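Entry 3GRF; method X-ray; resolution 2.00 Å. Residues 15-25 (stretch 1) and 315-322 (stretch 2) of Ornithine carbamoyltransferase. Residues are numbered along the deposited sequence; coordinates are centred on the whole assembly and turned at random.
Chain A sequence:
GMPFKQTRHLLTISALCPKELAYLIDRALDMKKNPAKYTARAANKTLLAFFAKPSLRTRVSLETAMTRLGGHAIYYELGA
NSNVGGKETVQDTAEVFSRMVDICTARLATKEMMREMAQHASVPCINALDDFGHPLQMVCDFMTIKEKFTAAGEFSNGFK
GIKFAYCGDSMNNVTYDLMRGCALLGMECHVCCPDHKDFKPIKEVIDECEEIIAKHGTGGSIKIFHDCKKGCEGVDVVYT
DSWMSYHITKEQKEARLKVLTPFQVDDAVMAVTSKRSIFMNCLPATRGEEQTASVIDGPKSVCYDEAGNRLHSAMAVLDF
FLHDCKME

Stretch 1 15-25: ALCPKELAYLI
Stretch 2 (315-322) MAVLDFFL

No hydrogen bond joins these two stretches, whose touching residues lie at least 292 positions apart in sequence; the contact is largely apolar and centres on one ring, that of Phe320, which meets four residues of stretch 1. Together the surfaces bury 347 Å², of which Leu24 and Phe320 supply the largest shares, 91 and 89 Å².

The backbone is helical on both sides. Stretch 1 enters through Ala15 (phi/psi -74/-18), an extended Leu16 (-103/146) and Cys17 (-82/168), then forms a helix from Pro18 through Ile25 and beyond, with phi/psi near -65/-40. Stretch 2 is helix throughout, begun before Met315, with phi/psi near -60/-45 relaxing to -76/-25 at Phe321, and carrying i to i+4 bonds such as Phe320 N to Ala316 O at 3.0 Å. The N-to-C directions make an angle of 124°, and the axes approach to 9.8 Å. The register is marked by Leu24 and Ala316, whose CA atoms lie 5.8 Å apart, the closest such pair.

The start of the first helix carries a reciprocal pair of hydrogen bonds. Cys17, at the N-cap with chi1 77° (p), accepts from Glu20 N at its SG (3.4 Å, N-H...acceptor angle 158°), while Cys17 N donates to Glu20 OE1 (3.1 Å, 165°). The bond to Cys17 SG occupies the Glu20 amide, which lies in the first turn of the helix, where no preceding turn supplies a carbonyl; the other ties the Glu20 carboxylate back to the Cys17 amide. Glu20 adopts chi1 -71° (m), chi2 174° (t) and chi3 -26°; its OE2 lies 4.2 Å from Phe320 CZ, at the ring edge and near its plane, where the partly positive ring hydrogens suit a carboxylate oxygen.

The small side chain of Ala316 points toward stretch 1, and its CB comes to 3.5 Å from Leu24 O, a close contact of side chain with backbone. Leu24 has off-rotamer torsions, chi1 -113° and chi2 19°. Its CA-to-CB bond points sideways, yet the side chain's end comes nearer to the second helix: Leu24 CD1 reaches Phe320 CB at 3.6 Å and Ala316 CB at 4.3 Å, and Leu24 CG lies 4.4 Å from Val317 CG2 (Val317 chi1 173°, t).

The CA-to-CB bonds of Phe320 (chi1 -171°, t; chi2 67°) and Tyr23 (chi1 170°, t; chi2 87°) each point toward the opposing stretch. Tyr23 CE2 approaches Phe320 CD1 at 3.7 Å; the centroids are 5.7 Å apart and the planes inclined at 45°, an oblique aromatic pair. Leu16 (chi1 -58°, m; chi2 175°, t) adds to the apolar surface from before the helix, its CD2 lying 4.2 Å from Phe320 CE2 and 4.3 Å from Phe321 CZ. Phe321 (chi1 -81°, m; chi2 -93°) starts sideways, but its ring end comes nearer to stretch 1.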

# COMPACT_ATOMS: atom_id res chain seq x y z
N ALA A 15 -5.32 27.36 -10.21
CA ALA A 15 -5.01 26.61 -11.42
C ALA A 15 -6.35 26.41 -12.13
O ALA A 15 -6.39 26.09 -13.31
CB ALA A 15 -4.37 25.21 -11.05
N LEU A 16 -7.45 26.60 -11.39
CA LEU A 16 -8.81 26.45 -11.92
C LEU A 16 -9.46 27.82 -12.17
O LEU A 16 -9.25 28.78 -11.41
CB LEU A 16 -9.68 25.70 -10.91
CG LEU A 16 -9.31 24.29 -10.44
CD1 LEU A 16 -10.27 23.82 -9.36
CD2 LEU A 16 -9.39 23.33 -11.60
N CYS A 17 -10.28 27.90 -13.21
CA CYS A 17 -11.07 29.10 -13.41
C CYS A 17 -12.22 28.89 -12.49
O CYS A 17 -12.37 27.78 -11.96
CB CYS A 17 -11.54 29.20 -14.86
SG CYS A 17 -12.88 28.10 -15.19
N PRO A 18 -13.02 29.95 -12.26
CA PRO A 18 -14.10 29.96 -11.30
C PRO A 18 -15.16 28.89 -11.58
O PRO A 18 -15.72 28.33 -10.65
CB PRO A 18 -14.72 31.35 -11.50
CG PRO A 18 -13.69 32.18 -12.06
CD PRO A 18 -12.88 31.26 -12.92
N LYS A 19 -15.46 28.63 -12.86
CA LYS A 19 -16.48 27.65 -13.19
C LYS A 19 -15.97 26.22 -12.97
O LYS A 19 -16.74 25.33 -12.65
CB LYS A 19 -16.92 27.80 -14.63
CG LYS A 19 -18.01 26.85 -15.06
CD LYS A 19 -19.20 27.62 -15.67
CE LYS A 19 -20.53 26.78 -15.63
NZ LYS A 19 -21.59 27.42 -16.51
N GLU A 20 -14.67 26.00 -13.17
CA GLU A 20 -14.08 24.71 -12.89
C GLU A 20 -14.12 24.40 -11.41
O GLU A 20 -14.38 23.27 -11.04
CB GLU A 20 -12.64 24.64 -13.40
CG GLU A 20 -12.60 24.59 -14.91
CD GLU A 20 -11.22 24.68 -15.46
OE1 GLU A 20 -10.31 25.25 -14.79
OE2 GLU A 20 -11.03 24.14 -16.57
N LEU A 21 -13.85 25.40 -10.58
CA LEU A 21 -13.93 25.21 -9.12
C LEU A 21 -15.35 24.92 -8.69
O LEU A 21 -15.56 24.07 -7.85
CB LEU A 21 -13.40 26.44 -8.39
CG LEU A 21 -13.54 26.44 -6.88
CD1 LEU A 21 -13.27 25.00 -6.35
CD2 LEU A 21 -12.61 27.53 -6.18
N ALA A 22 -16.33 25.62 -9.28
CA ALA A 22 -17.75 25.40 -8.97
C ALA A 22 -18.28 24.07 -9.50
O ALA A 22 -19.15 23.48 -8.88
CB ALA A 22 -18.57 26.55 -9.52
N TYR A 23 -17.78 23.63 -10.65
CA TYR A 23 -18.05 22.29 -11.17
C TYR A 23 -17.49 21.21 -10.23
O TYR A 23 -18.14 20.23 -9.93
CB TYR A 23 -17.48 22.14 -12.58
CG TYR A 23 -17.51 20.73 -13.09
CD1 TYR A 23 -18.63 20.21 -13.74
CD2 TYR A 23 -16.43 19.90 -12.92
CE1 TYR A 23 -18.65 18.89 -14.19
CE2 TYR A 23 -16.43 18.61 -13.37
CZ TYR A 23 -17.54 18.11 -13.98
OH TYR A 23 -17.49 16.82 -14.41
N LEU A 24 -16.27 21.40 -9.74
CA LEU A 24 -15.64 20.38 -8.87
C LEU A 24 -16.41 20.21 -7.58
O LEU A 24 -16.60 19.08 -7.11
CB LEU A 24 -14.20 20.75 -8.59
CG LEU A 24 -13.14 19.81 -9.20
CD1 LEU A 24 -13.68 18.96 -10.34
CD2 LEU A 24 -12.00 20.63 -9.66
N ILE A 25 -16.90 21.33 -7.05
CA ILE A 25 -17.73 21.40 -5.82
C ILE A 25 -19.00 20.60 -6.03
O ILE A 25 -19.27 19.69 -5.29
CB ILE A 25 -18.03 22.87 -5.36
CG1 ILE A 25 -16.78 23.49 -4.70
CG2 ILE A 25 -19.17 22.92 -4.38
CD1 ILE A 25 -16.64 25.00 -4.87
N MET A 315 -12.21 12.70 -4.77
CA MET A 315 -12.70 11.87 -5.87
C MET A 315 -13.00 12.78 -7.06
O MET A 315 -12.84 12.37 -8.21
CB MET A 315 -14.00 11.13 -5.49
CG MET A 315 -13.95 10.21 -4.28
SD MET A 315 -15.55 9.53 -3.77
CE MET A 315 -16.65 10.93 -3.92
N ALA A 316 -13.49 13.98 -6.78
CA ALA A 316 -13.87 14.95 -7.81
C ALA A 316 -12.64 15.45 -8.49
O ALA A 316 -12.55 15.52 -9.70
CB ALA A 316 -14.67 16.11 -7.22
N VAL A 317 -11.65 15.88 -7.72
CA VAL A 317 -10.44 16.36 -8.34
C VAL A 317 -9.68 15.34 -9.19
O VAL A 317 -9.26 15.65 -10.31
CB VAL A 317 -9.48 16.87 -7.25
CG1 VAL A 317 -8.18 17.22 -7.87
CG2 VAL A 317 -10.13 18.08 -6.54
N LEU A 318 -9.50 14.12 -8.67
CA LEU A 318 -8.86 13.01 -9.38
C LEU A 318 -9.65 12.70 -10.64
O LEU A 318 -9.12 12.64 -11.70
CB LEU A 318 -8.74 11.77 -8.47
CG LEU A 318 -7.77 12.02 -7.27
CD1 LEU A 318 -7.83 10.96 -6.18
CD2 LEU A 318 -6.32 12.16 -7.76
N ASP A 319 -10.95 12.54 -10.52
CA ASP A 319 -11.78 12.24 -11.67
C ASP A 319 -11.59 13.24 -12.78
O ASP A 319 -11.33 12.88 -13.93
CB ASP A 319 -13.26 12.22 -11.27
CG ASP A 319 -14.15 11.83 -12.42
OD1 ASP A 319 -14.10 10.64 -12.79
OD2 ASP A 319 -14.85 12.72 -12.99
N PHE A 320 -11.72 14.51 -12.43
CA PHE A 320 -11.55 15.60 -13.36
C PHE A 320 -10.18 15.61 -14.01
O PHE A 320 -10.09 15.82 -15.19
CB PHE A 320 -11.77 16.90 -12.59
CG PHE A 320 -11.83 18.12 -13.46
CD1 PHE A 320 -12.88 18.30 -14.34
CD2 PHE A 320 -10.88 19.12 -13.32
CE1 PHE A 320 -12.97 19.46 -15.08
CE2 PHE A 320 -10.97 20.27 -14.07
CZ PHE A 320 -12.01 20.43 -14.95
N PHE A 321 -9.10 15.44 -13.25
CA PHE A 321 -7.77 15.51 -13.91
C PHE A 321 -7.46 14.27 -14.71
O PHE A 321 -6.71 14.33 -15.68
CB PHE A 321 -6.65 15.89 -12.91
CG PHE A 321 -6.58 17.39 -12.65
CD1 PHE A 321 -5.74 18.20 -13.39
CD2 PHE A 321 -7.44 17.98 -11.74
CE1 PHE A 321 -5.70 19.58 -13.17
CE2 PHE A 321 -7.42 19.36 -11.53
CZ PHE A 321 -6.56 20.16 -12.26
N LEU A 322 -8.08 13.16 -14.32
CA LEU A 322 -7.99 11.89 -15.02
C LEU A 322 -8.58 12.03 -16.46
O LEU A 322 -8.08 11.40 -17.40
CB LEU A 322 -8.77 10.80 -14.25
CG LEU A 322 -7.97 9.57 -13.75
CD1 LEU A 322 -6.47 9.85 -13.75
CD2 LEU A 322 -8.45 9.18 -12.36